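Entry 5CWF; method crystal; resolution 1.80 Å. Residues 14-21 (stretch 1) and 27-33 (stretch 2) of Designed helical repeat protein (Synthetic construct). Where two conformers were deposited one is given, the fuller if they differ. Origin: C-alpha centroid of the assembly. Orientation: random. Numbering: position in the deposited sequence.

Stretch 1 14-21: KAVELAKK
Stretch 2 (27-33) VAREIER

The two stretches form a close, antiparallel helix-helix contact built mainly on apolar side chains, two alanines with a valine and an isoleucine, with no hydrogen bond crossing between them. Both are helical throughout: residues 14-21 have phi from -58° to -68° and psi from -35° to -45°, and residues 27-33 stay within the same basin, from -59/-45 to -72/-37. Regular i to i+4 backbone bonds maintain each helix, as in Ala19 N to Ala15 O and Lys20 N to Val16 O, both 2.9 Å, and in Ile31 N to Val27 O at 3.0 Å and Arg33 N to Arg29 O at 2.8 Å.

The N-to-C directions of the helices differ by 166°, and their axes approach to 8.6 Å. The register is marked by Val16 and Ala28, whose CA atoms lie 4.8 Å apart. Ala28 points its CA-to-CB bond toward the first helix, and its single methyl serves as the meeting point for three residues. Ala28 CB lies 3.7 Å from Ala19 CB, 3.8 Å from Val16 O and 3.8 Å from Lys20 CG. Ala19 also directs its CB toward the partner helix, so two methyl groups meet between the helices. The contact of Ala28 CB with Val16 O is a van der Waals approach to a carbonyl that already accepts the backbone bond from Lys20 N.

Val16, a t rotamer with chi1 of 169°, has its CA-to-CB bond sideways to the second helix but contributes the largest covered area of any residue here. Its CG2 packs 3.5 Å from Ile31 CG2, the tightest apolar pair in the contact, while Val16 CG1 lies 4.2 Å from Ala28 CB. The CA-to-CB bond of Ile31 points toward the first helix; its rotamer is chi1 -64° (m) and chi2 174° (t), and its CD1 reaches to 4.5 Å from Ala15 O. These aliphatic groups are buried, and their packing accounts for much of the 311 Å² covered between the stretches, both sides summed.

Two charged side chains border one side of this apolar centre. The CA-to-CB bond of Lys20 is sideways, with chi1 -69° (m) and the remaining three chi angles t, and this extended chain brings its end nearer the second helix. The CA-to-CB bond of Glu32 points toward the first helix; its rotamer is chi1 -165° and chi2 172°, both t, with chi3 -28°. Lys20 NZ and Glu32 OE1 are 4.5 Å apart, a favourable electrostatic approach too long for a salt bridge. Glu32 OE1 also lies 3.9 Å from Val16 CG1, so the carboxylate borders the valine.

A true salt bridge occurs within the second helix, between residues three apart in sequence: Arg33 NH2 and NE donate to Glu30 OE1 at 3.0 and 3.1 Å, respectively. Glu30 adopts chi1 -157° (t) and chi2 69° (p), and Arg33 runs t, t, p before chi4 of 86°. Neither residue touches the first stretch.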

# COMPACT_ATOMS: atom_id res chain seq x y z
N LYS A 14 15.75 7.77 -6.94
CA LYS A 14 16.83 6.93 -7.44
C LYS A 14 16.31 5.60 -7.98
O LYS A 14 16.84 5.07 -8.96
CB LYS A 14 17.87 6.63 -6.35
CG LYS A 14 19.20 7.34 -6.52
CD LYS A 14 19.19 8.74 -5.94
CE LYS A 14 20.61 9.20 -5.63
NZ LYS A 14 20.62 10.36 -4.70
N ALA A 15 15.29 5.06 -7.33
CA ALA A 15 14.69 3.80 -7.78
C ALA A 15 14.01 3.95 -9.14
O ALA A 15 14.02 3.03 -9.96
CB ALA A 15 13.69 3.30 -6.75
N VAL A 16 13.42 5.12 -9.38
CA VAL A 16 12.77 5.39 -10.65
C VAL A 16 13.83 5.45 -11.74
O VAL A 16 13.67 4.90 -12.82
CB VAL A 16 11.97 6.71 -10.60
CG1 VAL A 16 11.50 7.17 -12.01
CG2 VAL A 16 10.75 6.57 -9.66
N GLU A 17 14.92 6.15 -11.45
CA GLU A 17 15.99 6.30 -12.42
C GLU A 17 16.65 4.96 -12.74
O GLU A 17 16.99 4.69 -13.90
CB GLU A 17 16.98 7.32 -11.87
CG GLU A 17 16.38 8.73 -11.88
CD GLU A 17 16.98 9.68 -10.85
OE1 GLU A 17 17.96 9.31 -10.16
OE2 GLU A 17 16.46 10.82 -10.72
N LEU A 18 16.82 4.12 -11.73
CA LEU A 18 17.36 2.80 -11.93
C LEU A 18 16.42 1.93 -12.75
O LEU A 18 16.84 1.18 -13.61
CB LEU A 18 17.64 2.13 -10.59
CG LEU A 18 18.20 0.71 -10.67
CD1 LEU A 18 19.49 0.68 -11.50
CD2 LEU A 18 18.46 0.17 -9.27
N ALA A 19 15.12 2.01 -12.46
CA ALA A 19 14.14 1.29 -13.26
C ALA A 19 14.23 1.72 -14.72
O ALA A 19 14.16 0.88 -15.64
CB ALA A 19 12.71 1.54 -12.71
N LYS A 20 14.33 3.03 -14.96
CA LYS A 20 14.41 3.49 -16.34
C LYS A 20 15.68 2.96 -17.01
O LYS A 20 15.66 2.59 -18.19
CB LYS A 20 14.37 5.00 -16.43
CG LYS A 20 13.01 5.57 -16.07
CD LYS A 20 12.98 7.08 -16.22
CE LYS A 20 11.56 7.63 -16.09
NZ LYS A 20 11.61 9.08 -16.38
N LYS A 21 16.77 2.96 -16.26
CA LYS A 21 18.07 2.52 -16.80
C LYS A 21 17.99 1.08 -17.32
O LYS A 21 18.62 0.74 -18.34
CB LYS A 21 19.16 2.61 -15.71
CG LYS A 21 20.57 2.29 -16.15
CD LYS A 21 21.52 2.35 -14.93
CE LYS A 21 22.97 2.03 -15.28
NZ LYS A 21 23.17 0.63 -15.76
N VAL A 27 7.39 -0.03 -14.63
CA VAL A 27 7.68 -0.07 -13.20
C VAL A 27 7.99 1.33 -12.72
O VAL A 27 7.52 1.77 -11.67
CB VAL A 27 8.88 -1.00 -12.87
CG1 VAL A 27 9.19 -0.93 -11.38
CG2 VAL A 27 8.58 -2.41 -13.25
N ALA A 28 8.82 2.03 -13.50
CA ALA A 28 9.24 3.37 -13.16
C ALA A 28 8.04 4.31 -13.07
O ALA A 28 7.94 5.16 -12.16
CB ALA A 28 10.24 3.86 -14.19
N ARG A 29 7.10 4.14 -13.99
CA ARG A 29 5.90 4.97 -14.01
C ARG A 29 5.10 4.78 -12.73
O ARG A 29 4.64 5.75 -12.12
CB ARG A 29 5.02 4.62 -15.21
CG ARG A 29 3.66 5.33 -15.25
CD ARG A 29 2.85 4.87 -16.46
NE ARG A 29 2.34 3.51 -16.30
CZ ARG A 29 2.21 2.62 -17.29
NH1 ARG A 29 2.55 2.93 -18.53
NH2 ARG A 29 1.72 1.42 -17.03
N GLU A 30 4.95 3.53 -12.32
CA GLU A 30 4.11 3.25 -11.17
C GLU A 30 4.78 3.69 -9.87
O GLU A 30 4.10 4.16 -8.94
CB GLU A 30 3.78 1.76 -11.10
CG GLU A 30 2.53 1.46 -10.30
CD GLU A 30 1.27 1.95 -11.00
OE1 GLU A 30 0.29 2.32 -10.32
OE2 GLU A 30 1.24 1.94 -12.26
N ILE A 31 6.10 3.54 -9.77
CA ILE A 31 6.79 4.06 -8.59
C ILE A 31 6.62 5.58 -8.54
O ILE A 31 6.30 6.16 -7.50
CB ILE A 31 8.29 3.70 -8.61
CG1 ILE A 31 8.46 2.19 -8.54
CG2 ILE A 31 9.04 4.45 -7.50
CD1 ILE A 31 9.91 1.74 -8.70
N GLU A 32 6.79 6.23 -9.69
CA GLU A 32 6.64 7.67 -9.74
C GLU A 32 5.21 8.10 -9.39
O GLU A 32 5.04 9.06 -8.64
CB GLU A 32 7.06 8.21 -11.12
CG GLU A 32 7.27 9.70 -11.10
CD GLU A 32 7.86 10.26 -12.40
OE1 GLU A 32 8.60 9.52 -13.10
OE2 GLU A 32 7.59 11.44 -12.70
N ARG A 33 4.20 7.38 -9.88
CA ARG A 33 2.82 7.70 -9.52
C ARG A 33 2.58 7.61 -8.01
O ARG A 33 1.91 8.46 -7.45
CB ARG A 33 1.82 6.78 -10.24
CG ARG A 33 0.38 7.23 -10.05
CD ARG A 33 -0.56 6.51 -11.02
NE ARG A 33 -0.95 5.18 -10.57
CZ ARG A 33 -1.97 4.94 -9.74
NH1 ARG A 33 -2.70 5.94 -9.26
NH2 ARG A 33 -2.26 3.69 -9.40